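Glycine oxidase (Bacillus cereus ATCC 14579, PDB 7CYX) probably catalyses the FAD-dependent oxidation of glycine to glyoxylate, with release of hydrogen peroxide and ammonium, a step assigned to thiamine diphosphate biosynthesis. Local coordinates at residues N187-V192 / K325-C330; F180-E185 / T213-Y218; P316-H321 / Q346-L351; G224-K229 / Q310-A315. All coordinates share one frame; numbering follows the deposited sequence.

Contact 1. Residues N187-V192 / K325-C330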
loop_
_atom_site.group_PDB
_atom_site.type_symbol
_atom_site.label_atom_id
_atom_site.label_comp_id
_atom_site.label_asym_id
_atom_site.label_seq_id
_atom_site.Cartn_x
_atom_site.Cartn_y
_atom_site.Cartn_z
ATOM N N ASN A 187 -42.750 12.302 5.992
ATOM C CA ASN A 187 -42.492 10.870 6.115
ATOM C C ASN A 187 -41.584 10.412 4.959
ATOM O O ASN A 187 -41.613 9.240 4.552
ATOM C CB ASN A 187 -43.801 10.078 6.150
ATOM C CG ASN A 187 -43.642 8.709 6.765
ATOM O OD1 ASN A 187 -43.590 7.712 6.051
ATOM N ND2 ASN A 187 -43.533 8.659 8.085
ATOM N N LYS A 188 -40.754 11.341 4.487
ATOM C CA LYS A 188 -39.760 11.036 3.431
ATOM C C LYS A 188 -38.425 11.678 3.802
ATOM O O LYS A 188 -38.427 12.735 4.433
ATOM C CB LYS A 188 -40.231 11.547 2.072
ATOM C CG LYS A 188 -41.087 10.567 1.290
ATOM C CD LYS A 188 -41.000 10.745 -0.208
ATOM C CE LYS A 188 -40.625 9.468 -0.932
ATOM N NZ LYS A 188 -41.727 8.481 -0.927
ATOM N N VAL A 189 -37.330 11.028 3.431
ATOM C CA VAL A 189 -35.969 11.569 3.678
ATOM C C VAL A 189 -35.717 12.658 2.639
ATOM O O VAL A 189 -35.752 12.340 1.474
ATOM C CB VAL A 189 -34.928 10.446 3.547
ATOM C CG1 VAL A 189 -33.552 10.991 3.221
ATOM C CG2 VAL A 189 -34.894 9.560 4.776
ATOM N N THR A 190 -35.468 13.895 3.057
ATOM C CA THR A 190 -35.237 14.967 2.060
ATOM C C THR A 190 -33.810 15.484 2.167
ATOM O O THR A 190 -33.414 16.272 1.318
ATOM C CB THR A 190 -36.176 16.148 2.272
ATOM O OG1 THR A 190 -35.976 16.497 3.634
ATOM C CG2 THR A 190 -37.620 15.790 2.023
ATOM N N GLY A 191 -33.085 15.050 3.186
ATOM C CA GLY A 191 -31.697 15.499 3.327
ATOM C C GLY A 191 -31.078 15.018 4.615
ATOM O O GLY A 191 -31.639 14.128 5.249
ATOM N N VAL A 192 -29.963 15.632 4.987
ATOM C CA VAL A 192 -29.227 15.238 6.211
ATOM C C VAL A 192 -28.685 16.516 6.845
ATOM O O VAL A 192 -28.240 17.371 6.105
ATOM C CB VAL A 192 -28.134 14.237 5.825
ATOM C CG1 VAL A 192 -26.773 14.880 5.763
ATOM C CG2 VAL A 192 -28.135 13.033 6.734
ATOM N N LYS A 325 -39.645 6.446 3.904
ATOM C CA LYS A 325 -39.135 5.970 2.629
ATOM C C LYS A 325 -37.757 6.596 2.396
ATOM O O LYS A 325 -37.556 7.794 2.631
ATOM C CB LYS A 325 -40.109 6.284 1.488
ATOM C CG LYS A 325 -39.668 5.798 0.110
ATOM C CD LYS A 325 -39.572 4.281 -0.030
ATOM C CE LYS A 325 -38.867 3.842 -1.297
ATOM N NZ LYS A 325 -37.405 4.081 -1.223
ATOM N N GLY A 326 -36.821 5.745 1.976
ATOM C CA GLY A 326 -35.466 6.136 1.640
ATOM C C GLY A 326 -34.515 6.094 2.827
ATOM O O GLY A 326 -33.368 6.537 2.695
ATOM N N LEU A 327 -34.976 5.581 3.979
ATOM C CA LEU A 327 -34.148 5.523 5.181
ATOM C C LEU A 327 -33.657 4.078 5.355
ATOM O O LEU A 327 -34.447 3.151 5.537
ATOM C CB LEU A 327 -34.984 6.024 6.364
ATOM C CG LEU A 327 -34.270 6.524 7.630
ATOM C CD1 LEU A 327 -34.562 5.609 8.804
ATOM C CD2 LEU A 327 -32.771 6.699 7.449
ATOM N N TYR A 328 -32.337 3.904 5.250
ATOM C CA TYR A 328 -31.708 2.618 5.266
ATOM C C TYR A 328 -30.717 2.584 6.433
ATOM O O TYR A 328 -30.299 3.631 6.918
ATOM C CB TYR A 328 -31.017 2.327 3.922
ATOM C CG TYR A 328 -31.920 2.329 2.712
ATOM C CD1 TYR A 328 -32.223 3.515 2.078
ATOM C CD2 TYR A 328 -32.470 1.163 2.200
ATOM C CE1 TYR A 328 -33.072 3.566 0.988
ATOM C CE2 TYR A 328 -33.311 1.187 1.096
ATOM C CZ TYR A 328 -33.605 2.395 0.482
ATOM O OH TYR A 328 -34.403 2.497 -0.618
ATOM N N ALA A 329 -30.299 1.362 6.797
ATOM C CA ALA A 329 -29.362 1.085 7.881
ATOM C C ALA A 329 -28.430 -0.044 7.452
ATOM O O ALA A 329 -28.877 -0.966 6.772
ATOM C CB ALA A 329 -30.115 0.690 9.134
ATOM N N CYS A 330 -27.169 0.028 7.899
ATOM C CA CYS A 330 -26.139 -0.958 7.594
ATOM C C CYS A 330 -24.969 -0.785 8.579
ATOM O O CYS A 330 -23.951 -0.231 8.226
ATOM C CB CYS A 330 -25.701 -0.852 6.129
ATOM S SG CYS A 330 -24.776 -2.297 5.538
#

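Contact 2. Residues F180-E185 / T213-Y218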
loop_
_atom_site.group_PDB
_atom_site.type_symbol
_atom_site.label_atom_id
_atom_site.label_comp_id
_atom_site.label_asym_id
_atom_site.label_seq_id
_atom_site.Cartn_x
_atom_site.Cartn_y
_atom_site.Cartn_z
ATOM N N PHE A 180 -25.729 15.330 12.429
ATOM C CA PHE A 180 -26.426 15.454 13.715
ATOM C C PHE A 180 -27.801 14.761 13.677
ATOM O O PHE A 180 -28.275 14.250 14.709
ATOM C CB PHE A 180 -26.630 16.924 14.080
ATOM C CG PHE A 180 -25.372 17.752 14.223
ATOM C CD1 PHE A 180 -24.291 17.298 14.968
ATOM C CD2 PHE A 180 -25.289 19.011 13.645
ATOM C CE1 PHE A 180 -23.156 18.083 15.121
ATOM C CE2 PHE A 180 -24.149 19.786 13.793
ATOM C CZ PHE A 180 -23.082 19.319 14.525
ATOM N N ASP A 181 -28.449 14.783 12.500
ATOM C CA ASP A 181 -29.811 14.277 12.318
ATOM C C ASP A 181 -30.122 14.087 10.817
ATOM O O ASP A 181 -29.409 14.599 9.940
ATOM C CB ASP A 181 -30.814 15.218 13.001
ATOM C CG ASP A 181 -32.196 14.627 13.232
ATOM O OD1 ASP A 181 -32.381 13.419 13.011
ATOM O OD2 ASP A 181 -33.077 15.376 13.641
ATOM N N ILE A 182 -31.191 13.324 10.540
ATOM C CA ILE A 182 -31.764 13.146 9.202
ATOM C C ILE A 182 -32.987 14.070 9.066
ATOM O O ILE A 182 -33.741 14.237 10.018
ATOM C CB ILE A 182 -32.119 11.661 8.990
ATOM C CG1 ILE A 182 -30.889 10.763 9.146
ATOM C CG2 ILE A 182 -32.803 11.441 7.649
ATOM C CD1 ILE A 182 -31.168 9.471 9.875
ATOM N N ARG A 183 -33.147 14.705 7.898
ATOM C CA ARG A 183 -34.263 15.632 7.641
ATOM C C ARG A 183 -35.362 14.884 6.883
ATOM O O ARG A 183 -35.225 14.601 5.706
ATOM C CB ARG A 183 -33.815 16.870 6.862
ATOM C CG ARG A 183 -34.936 17.863 6.572
ATOM C CD ARG A 183 -34.474 19.014 5.691
ATOM N NE ARG A 183 -34.066 18.581 4.357
ATOM C CZ ARG A 183 -33.636 19.385 3.389
ATOM N NH1 ARG A 183 -33.390 20.662 3.641
ATOM N NH2 ARG A 183 -33.463 18.905 2.166
ATOM N N ILE A 184 -36.422 14.545 7.621
ATOM C CA ILE A 184 -37.620 13.905 7.129
ATOM C C ILE A 184 -38.756 14.928 7.190
ATOM O O ILE A 184 -39.104 15.408 8.274
ATOM C CB ILE A 184 -37.946 12.649 7.955
ATOM C CG1 ILE A 184 -36.804 11.632 7.872
ATOM C CG2 ILE A 184 -39.280 12.051 7.534
ATOM C CD1 ILE A 184 -36.840 10.571 8.953
ATOM N N GLU A 185 -39.326 15.237 6.022
ATOM C CA GLU A 185 -40.271 16.329 5.899
ATOM C C GLU A 185 -41.687 15.740 5.906
ATOM O O GLU A 185 -42.467 16.043 6.821
ATOM C CB GLU A 185 -39.895 17.222 4.710
ATOM C CG GLU A 185 -38.975 18.373 5.134
ATOM C CD GLU A 185 -38.195 19.145 4.072
ATOM O OE1 GLU A 185 -38.074 18.661 2.931
ATOM O OE2 GLU A 185 -37.684 20.243 4.402
ATOM N N THR A 213 -26.241 4.505 17.080
ATOM C CA THR A 213 -27.424 4.349 17.943
ATOM C C THR A 213 -28.450 5.484 17.755
ATOM O O THR A 213 -29.614 5.196 17.515
ATOM C CB THR A 213 -27.028 4.171 19.411
ATOM O OG1 THR A 213 -26.381 2.899 19.504
ATOM C CG2 THR A 213 -28.219 4.196 20.348
ATOM N N LYS A 214 -28.051 6.749 17.914
ATOM C CA LYS A 214 -29.013 7.884 17.831
ATOM C C LYS A 214 -29.825 7.830 16.529
ATOM O O LYS A 214 -31.013 7.971 16.572
ATOM C CB LYS A 214 -28.325 9.251 17.927
ATOM C CG LYS A 214 -28.650 10.057 19.182
ATOM C CD LYS A 214 -27.466 10.808 19.792
ATOM C CE LYS A 214 -27.489 10.813 21.312
ATOM N NZ LYS A 214 -26.227 11.338 21.890
ATOM N N LEU A 215 -29.151 7.648 15.395
ATOM C CA LEU A 215 -29.815 7.633 14.066
ATOM C C LEU A 215 -30.670 6.383 13.893
ATOM O O LEU A 215 -31.621 6.430 13.140
ATOM C CB LEU A 215 -28.753 7.711 12.973
ATOM C CG LEU A 215 -28.037 9.047 12.876
ATOM C CD1 LEU A 215 -26.919 8.975 11.864
ATOM C CD2 LEU A 215 -29.007 10.151 12.522
ATOM N N LEU A 216 -30.401 5.335 14.660
ATOM C CA LEU A 216 -31.178 4.078 14.558
ATOM C C LEU A 216 -32.506 4.197 15.317
ATOM O O LEU A 216 -33.349 3.324 15.127
ATOM C CB LEU A 216 -30.332 2.936 15.116
ATOM C CG LEU A 216 -29.196 2.459 14.227
ATOM C CD1 LEU A 216 -28.429 1.352 14.909
ATOM C CD2 LEU A 216 -29.732 1.969 12.903
ATOM N N SER A 217 -32.686 5.263 16.108
ATOM C CA SER A 217 -33.905 5.604 16.879
ATOM C C SER A 217 -35.101 5.754 15.943
ATOM O O SER A 217 -36.186 5.348 16.329
ATOM C CB SER A 217 -33.692 6.849 17.659
ATOM O OG SER A 217 -33.042 6.532 18.864
ATOM N N TYR A 218 -34.896 6.269 14.727
ATOM C CA TYR A 218 -35.977 6.369 13.718
ATOM C C TYR A 218 -36.591 4.981 13.506
ATOM O O TYR A 218 -37.797 4.908 13.398
ATOM C CB TYR A 218 -35.489 7.064 12.448
ATOM C CG TYR A 218 -35.210 8.530 12.636
ATOM C CD1 TYR A 218 -36.228 9.463 12.674
ATOM C CD2 TYR A 218 -33.919 8.988 12.804
ATOM C CE1 TYR A 218 -35.972 10.808 12.864
ATOM C CE2 TYR A 218 -33.645 10.328 12.992
ATOM C CZ TYR A 218 -34.674 11.240 13.026
ATOM O OH TYR A 218 -34.386 12.551 13.221
#

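Contact 3. Residues P316-H321 / Q346-L351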
loop_
_atom_site.group_PDB
_atom_site.type_symbol
_atom_site.label_atom_id
_atom_site.label_comp_id
_atom_site.label_asym_id
_atom_site.label_seq_id
_atom_site.Cartn_x
_atom_site.Cartn_y
_atom_site.Cartn_z
ATOM N N PRO A 316 -25.910 -7.425 12.485
ATOM C CA PRO A 316 -25.982 -6.108 11.902
ATOM C C PRO A 316 -27.373 -5.791 11.352
ATOM O O PRO A 316 -28.059 -6.671 10.926
ATOM C CB PRO A 316 -24.997 -6.213 10.735
ATOM C CG PRO A 316 -24.982 -7.672 10.401
ATOM C CD PRO A 316 -25.082 -8.352 11.738
ATOM N N TYR A 317 -27.740 -4.520 11.407
ATOM C CA TYR A 317 -29.021 -4.081 10.829
ATOM C C TYR A 317 -28.735 -3.693 9.388
ATOM O O TYR A 317 -27.953 -2.799 9.167
ATOM C CB TYR A 317 -29.564 -2.874 11.579
ATOM C CG TYR A 317 -29.505 -2.972 13.076
ATOM C CD1 TYR A 317 -28.398 -2.531 13.757
ATOM C CD2 TYR A 317 -30.560 -3.478 13.808
ATOM C CE1 TYR A 317 -28.336 -2.596 15.130
ATOM C CE2 TYR A 317 -30.511 -3.560 15.185
ATOM C CZ TYR A 317 -29.394 -3.105 15.849
ATOM O OH TYR A 317 -29.302 -3.146 17.201
ATOM N N MET A 318 -29.308 -4.431 8.450
ATOM C CA MET A 318 -29.134 -4.177 7.002
ATOM C C MET A 318 -30.525 -4.130 6.379
ATOM O O MET A 318 -31.093 -5.190 6.145
ATOM C CB MET A 318 -28.336 -5.312 6.372
ATOM C CG MET A 318 -27.136 -5.705 7.174
ATOM S SD MET A 318 -25.753 -6.049 6.112
ATOM C CE MET A 318 -25.827 -7.833 6.076
ATOM N N GLY A 319 -31.038 -2.935 6.114
ATOM C CA GLY A 319 -32.402 -2.845 5.624
ATOM C C GLY A 319 -32.971 -1.446 5.515
ATOM O O GLY A 319 -32.340 -0.449 5.855
ATOM N N GLU A 320 -34.202 -1.418 4.985
ATOM C CA GLU A 320 -35.011 -0.235 4.733
ATOM C C GLU A 320 -36.062 -0.112 5.847
ATOM O O GLU A 320 -36.608 -1.117 6.300
ATOM C CB GLU A 320 -35.651 -0.369 3.350
ATOM C CG GLU A 320 -36.579 0.768 2.970
ATOM C CD GLU A 320 -36.894 0.889 1.484
ATOM O OE1 GLU A 320 -36.562 -0.052 0.708
ATOM O OE2 GLU A 320 -37.436 1.948 1.100
ATOM N N HIS A 321 -36.304 1.125 6.295
ATOM C CA HIS A 321 -37.364 1.458 7.253
ATOM C C HIS A 321 -38.710 1.196 6.578
ATOM O O HIS A 321 -38.908 1.570 5.411
ATOM C CB HIS A 321 -37.222 2.922 7.696
ATOM C CG HIS A 321 -37.965 3.301 8.934
ATOM N ND1 HIS A 321 -39.339 3.323 8.996
ATOM C CD2 HIS A 321 -37.530 3.739 10.136
ATOM C CE1 HIS A 321 -39.722 3.723 10.192
ATOM N NE2 HIS A 321 -38.631 3.987 10.908
ATOM N N GLN A 346 -23.096 -4.853 -1.784
ATOM C CA GLN A 346 -23.804 -5.417 -2.907
ATOM C C GLN A 346 -25.293 -5.457 -2.551
ATOM O O GLN A 346 -26.132 -4.939 -3.302
ATOM C CB GLN A 346 -23.238 -6.798 -3.243
ATOM C CG GLN A 346 -23.571 -7.278 -4.647
ATOM C CD GLN A 346 -22.743 -8.476 -5.035
ATOM O OE1 GLN A 346 -22.882 -9.553 -4.461
ATOM N NE2 GLN A 346 -21.861 -8.292 -6.008
ATOM N N TYR A 347 -25.591 -5.993 -1.362
ATOM C CA TYR A 347 -26.961 -6.199 -0.913
ATOM C C TYR A 347 -27.693 -4.866 -0.796
ATOM O O TYR A 347 -28.822 -4.722 -1.280
ATOM C CB TYR A 347 -27.034 -6.876 0.455
ATOM C CG TYR A 347 -28.425 -6.871 1.035
ATOM C CD1 TYR A 347 -29.372 -7.783 0.605
ATOM C CD2 TYR A 347 -28.822 -5.916 1.960
ATOM C CE1 TYR A 347 -30.661 -7.775 1.112
ATOM C CE2 TYR A 347 -30.107 -5.898 2.485
ATOM C CZ TYR A 347 -31.032 -6.833 2.052
ATOM O OH TYR A 347 -32.307 -6.870 2.537
ATOM N N MET A 348 -27.039 -3.907 -0.134
ATOM C CA MET A 348 -27.650 -2.634 0.123
ATOM C C MET A 348 -27.987 -1.967 -1.225
ATOM O O MET A 348 -29.067 -1.442 -1.406
ATOM C CB MET A 348 -26.726 -1.752 0.975
ATOM C CG MET A 348 -27.400 -1.085 2.172
ATOM S SD MET A 348 -28.417 -2.122 3.278
ATOM C CE MET A 348 -27.299 -3.490 3.547
ATOM N N ALA A 349 -27.069 -2.025 -2.192
ATOM C CA ALA A 349 -27.325 -1.390 -3.481
ATOM C C ALA A 349 -28.471 -2.104 -4.226
ATOM O O ALA A 349 -29.334 -1.431 -4.797
ATOM C CB ALA A 349 -26.065 -1.335 -4.305
ATOM N N ASP A 350 -28.499 -3.444 -4.176
ATOM C CA ASP A 350 -29.606 -4.234 -4.737
ATOM C C ASP A 350 -30.932 -3.763 -4.121
ATOM O O ASP A 350 -31.892 -3.476 -4.846
ATOM C CB ASP A 350 -29.400 -5.736 -4.524
ATOM C CG ASP A 350 -28.491 -6.434 -5.525
ATOM O OD1 ASP A 350 -27.996 -5.763 -6.472
ATOM O OD2 ASP A 350 -28.293 -7.656 -5.356
ATOM N N LEU A 351 -30.956 -3.641 -2.789
ATOM C CA LEU A 351 -32.140 -3.241 -2.051
ATOM C C LEU A 351 -32.544 -1.799 -2.385
ATOM O O LEU A 351 -33.732 -1.460 -2.435
ATOM C CB LEU A 351 -31.854 -3.364 -0.552
ATOM C CG LEU A 351 -32.936 -2.798 0.363
ATOM C CD1 LEU A 351 -34.254 -3.526 0.132
ATOM C CD2 LEU A 351 -32.507 -2.902 1.824
HETATM O O HOH W 1 -33.486 -5.854 5.047
#

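Contact 4. Residues G224-K229 / Q310-A315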
loop_
_atom_site.group_PDB
_atom_site.type_symbol
_atom_site.label_atom_id
_atom_site.label_comp_id
_atom_site.label_asym_id
_atom_site.label_seq_id
_atom_site.Cartn_x
_atom_site.Cartn_y
_atom_site.Cartn_z
ATOM N N GLY A 224 -29.652 -0.421 18.187
ATOM C CA GLY A 224 -28.437 0.359 18.456
ATOM C C GLY A 224 -27.158 -0.437 18.360
ATOM O O GLY A 224 -27.211 -1.648 18.265
ATOM N N THR A 225 -26.046 0.281 18.367
ATOM C CA THR A 225 -24.698 -0.313 18.352
ATOM C C THR A 225 -23.903 0.326 19.484
ATOM O O THR A 225 -24.232 1.425 19.887
ATOM C CB THR A 225 -23.995 -0.073 17.015
ATOM O OG1 THR A 225 -23.910 1.332 16.815
ATOM C CG2 THR A 225 -24.713 -0.701 15.845
ATOM N N TYR A 226 -22.908 -0.385 19.980
ATOM C CA TYR A 226 -22.027 0.144 21.038
ATOM C C TYR A 226 -20.619 -0.348 20.743
ATOM O O TYR A 226 -20.471 -1.371 20.103
ATOM C CB TYR A 226 -22.513 -0.259 22.428
ATOM C CG TYR A 226 -22.594 -1.737 22.685
ATOM C CD1 TYR A 226 -21.523 -2.435 23.192
ATOM C CD2 TYR A 226 -23.754 -2.436 22.435
ATOM C CE1 TYR A 226 -21.603 -3.790 23.439
ATOM C CE2 TYR A 226 -23.851 -3.793 22.666
ATOM C CZ TYR A 226 -22.770 -4.474 23.176
ATOM O OH TYR A 226 -22.863 -5.806 23.404
ATOM N N PRO A 227 -19.578 0.380 21.172
ATOM C CA PRO A 227 -18.187 -0.021 20.941
ATOM C C PRO A 227 -17.628 -1.119 21.854
ATOM O O PRO A 227 -17.731 -1.033 23.076
ATOM C CB PRO A 227 -17.384 1.248 21.308
ATOM C CG PRO A 227 -18.243 1.905 22.378
ATOM C CD PRO A 227 -19.664 1.678 21.867
ATOM N N VAL A 228 -16.952 -2.095 21.250
ATOM C CA VAL A 228 -16.197 -3.052 22.011
ATOM C C VAL A 228 -14.723 -2.827 21.682
ATOM O O VAL A 228 -14.262 -3.152 20.603
ATOM C CB VAL A 228 -16.698 -4.486 21.764
ATOM C CG1 VAL A 228 -15.868 -5.507 22.516
ATOM C CG2 VAL A 228 -18.183 -4.617 22.122
ATOM N N LYS A 229 -14.026 -2.174 22.623
ATOM C CA LYS A 229 -12.698 -1.673 22.388
ATOM C C LYS A 229 -11.782 -2.885 22.220
ATOM O O LYS A 229 -11.952 -3.865 22.892
ATOM C CB LYS A 229 -12.261 -0.741 23.525
ATOM C CG LYS A 229 -10.756 -0.629 23.741
ATOM C CD LYS A 229 -10.409 0.301 24.889
ATOM C CE LYS A 229 -8.929 0.620 24.980
ATOM N NZ LYS A 229 -8.613 1.517 26.119
ATOM N N GLN A 310 -20.512 -3.506 18.075
ATOM C CA GLN A 310 -21.474 -4.510 18.494
ATOM C C GLN A 310 -22.894 -4.012 18.182
ATOM O O GLN A 310 -23.187 -2.819 18.209
ATOM C CB GLN A 310 -21.311 -4.861 19.970
ATOM C CG GLN A 310 -22.259 -5.958 20.471
ATOM C CD GLN A 310 -22.322 -7.175 19.575
ATOM O OE1 GLN A 310 -22.866 -7.142 18.474
ATOM N NE2 GLN A 310 -21.770 -8.272 20.058
ATOM N N SER A 311 -23.741 -4.985 17.891
ATOM C CA SER A 311 -25.169 -4.764 17.601
ATOM C C SER A 311 -25.952 -5.026 18.887
ATOM O O SER A 311 -25.564 -5.902 19.632
ATOM C CB SER A 311 -25.585 -5.721 16.532
ATOM O OG SER A 311 -26.938 -5.553 16.214
ATOM N N ASN A 312 -27.043 -4.311 19.123
ATOM C CA ASN A 312 -27.851 -4.625 20.325
ATOM C C ASN A 312 -28.601 -5.936 20.089
ATOM O O ASN A 312 -28.852 -6.628 21.059
ATOM C CB ASN A 312 -28.832 -3.512 20.673
ATOM C CG ASN A 312 -28.188 -2.383 21.435
ATOM O OD1 ASN A 312 -27.091 -2.523 21.940
ATOM N ND2 ASN A 312 -28.862 -1.257 21.511
ATOM N N HIS A 313 -28.937 -6.236 18.834
ATOM C CA HIS A 313 -29.666 -7.458 18.423
ATOM C C HIS A 313 -28.699 -8.585 18.062
ATOM O O HIS A 313 -29.173 -9.589 17.538
ATOM C CB HIS A 313 -30.600 -7.120 17.273
ATOM C CG HIS A 313 -31.727 -6.248 17.695
ATOM N ND1 HIS A 313 -33.010 -6.693 17.754
ATOM C CD2 HIS A 313 -31.762 -4.974 18.106
ATOM C CE1 HIS A 313 -33.788 -5.721 18.152
ATOM N NE2 HIS A 313 -33.048 -4.659 18.367
ATOM N N GLU A 314 -27.399 -8.369 18.277
ATOM C CA GLU A 314 -26.289 -9.336 18.037
ATOM C C GLU A 314 -26.152 -9.751 16.568
ATOM O O GLU A 314 -25.636 -10.829 16.299
ATOM C CB GLU A 314 -26.444 -10.570 18.910
ATOM C CG GLU A 314 -26.118 -10.322 20.354
ATOM C CD GLU A 314 -26.118 -11.630 21.106
ATOM O OE1 GLU A 314 -27.163 -12.284 21.127
ATOM O OE2 GLU A 314 -25.066 -11.993 21.628
ATOM N N ALA A 315 -26.560 -8.877 15.667
ATOM C CA ALA A 315 -26.501 -9.094 14.217
ATOM C C ALA A 315 -26.601 -7.715 13.592
ATOM O O ALA A 315 -27.334 -6.907 14.106
ATOM C CB ALA A 315 -27.645 -9.962 13.800
#

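Contact 1. Residues N187-V192 / K325-C330
Val189 and Leu327 form the apolar heart of this small interface: their side chains cross at about a right angle, with Val189 CG2 3.9 Å from Leu327 CB. CG2, the branch anti to the carbonyl carbon, is the methyl that meets both Leu327 and the Lys325 carbonyl. Next to it the backbones meet in a single bridge between Lys188 and Lys325, held by two weak bonds, Val189 N to Lys325 O at 3.3 Å and Lys325 N to Asn187 O at 3.5 Å. The lysine side chains run side by side and point the same way, Lys188 NZ resting 3.5 Å from Lys325 CG. Their ammonium groups stay 6.2 Å apart (NZ to NZ), and the charge of Lys325 is probably balanced by its salt bridge to Glu320. Two layers of a Rossmann-type FAD domain are joined here: the antiparallel three-stranded meander that contains strand 189-194, and the larger mixed sheet that contains strand 327-331. Ile182 of the meander and Val204 of the neighbouring strand 203-206 each pack on both Val189 and Leu327. Farther out, Thr190 and Gly191 form a classic beta bulge opposite Arg183, whose guanidinium NH2 also bonds to Thr190 O.

Contact 2. Residues F180-E185 / T213-Y218
Ile182 turns its CG1 anti to its own carbonyl carbon (chi1 -59°) and Leu215 does the same with its CG (chi1 -69°), and the two chains cross obliquely until Ile182 CD1 lies 3.5 Å from Leu215 CD2. The same CD1 methyl also reaches Tyr218, 4.0 Å from its CD2, so a single isoleucine tip serves both partners. Ile184 CD1 meets the CD1 side of the ring, 3.9 Å from Tyr218 CD1, on the same side of its plane as Ile182 CD1; each isoleucine runs antiparallel to the tyrosine side chain. Asp181 brings its carboxylate to the hydroxyl end of the ring, but the modelled approach of OD1 to OH is implausibly close and its details are doubtful. Leu215 O lies in the ring plane at the edge of Tyr218. The short, weakly bonded helix 213-216 thus sits against one face of the three-stranded meander, whose strand 179-184 carries a classic bulge where Phe180 and Asp181 face Ile193. Leu215 is about 5 Å from the bound FAD, measured from its side chain. Strand 327-331 adjoins the contact, Leu327 touching Ile182 and Tyr218, and Ala329 touching Leu216.

Contact 3. Residues P316-H321 / Q346-L351
Met348 lays its terminal methyl against Met318, CE standing 3.5 Å from Met318 CB and 3.9 Å from Met318 SD, with the two side chains crossing at about a right angle. The contact packs helix 341-352 onto strand 317-318, the short antiparallel edge strand of the mixed sheet in the Rossmann-type FAD domain. Bends at chi2 and chi3 curl the Met348 chain, and its sulphur comes 3.9 Å from Gly319 N. One turn farther along the helix, Leu351 CG is anti to the backbone N (chi1 172°); its CD2 branch lies 3.8 Å from Gly319 CA, at the point where the strand turns a corner, and the same methyl borders Glu320 N. Within the helix, Leu351 CB lies over one face of the Tyr347 ring, offset toward the rim, while Met348 CE sits at the edge of that ring, in its plane. Together the three residues meet the Met318 side chain and the backbone from Met318 to Glu320. Val19 of helix 14-25 backs Met348, and Leu360 and Leu364 of helix 360-365 touch Met318, so the contact is buried between several helices. The polar link is a water molecule: it donates to Met318 O at 2.7 Å and accepts from Tyr347 OH at 3.0 Å, bridging a strand carbonyl to a helix phenol.

Contact 4. Residues G224-K229 / Q310-A315
Tyr226 carries Gln310 over one face of its ring and Asn312 at its edge: Gln310 CB lies 3.7 Å from the ring centroid, 18° off the normal, a CH-pi contact, while Asn312 OD1 lies in the ring plane 3.4 Å from Tyr226 CD2. The pair belongs to an antiparallel ladder between strands 225-236 and 299-311 of the large mixed sheet, consistent with the substrate domain of this oxidase family. Tyr226 CG sits between the backbone N and the carbonyl carbon (chi1 60°), the crowded position; the ring beyond it runs beside Gln310. The two side chains point the same way, and Gln310 CG is packed tightly at 3.0 Å from Tyr226 OH. The ring of His270 also stacks on Tyr226. In register, Tyr226 and Gln310 form the hydrogen-bonded pair, with Tyr226 N giving a bond to Gln310 O at 3.0 Å and a weak one returning from Gln310 N to Tyr226 O. Thr225 and Ser311 are the non-hydrogen-bonded pair. Val228 CG2 meets Gln310 CB at 3.8 Å, and Gln310 also touches Tyr334, an FAD-binding residue. Where the ladder ends, Gly224 O accepts from Asn312 N at 2.8 Å and also from Tyr317 OH, while Ser311 OG donates to Ala315 O from above the carbonyl plane, at 2.5 Å.

Overall arrangement
Read from the N terminus, the chain opens contact 2 with strand 179-184 and, a tight turn later, opens contact 1 with strand 189-194. Contact 2 closes first, at the short helix 213-216, so the two cross. The chain then returns to the large mixed sheet, and contact 4 opens at 224-229 and closes at 310-315, nested within the loop that contact 1 closes. Contact 3 opens at 316-321, immediately after, and contact 1 closes at 325-330 before helix 341-352 completes contact 3, a second crossing. Contacts 1, 2 and 3 bind the meander, the FAD-domain sheet and its helices, while contact 4 pairs two strands of the other sheet; Tyr317 links contacts 3 and 4.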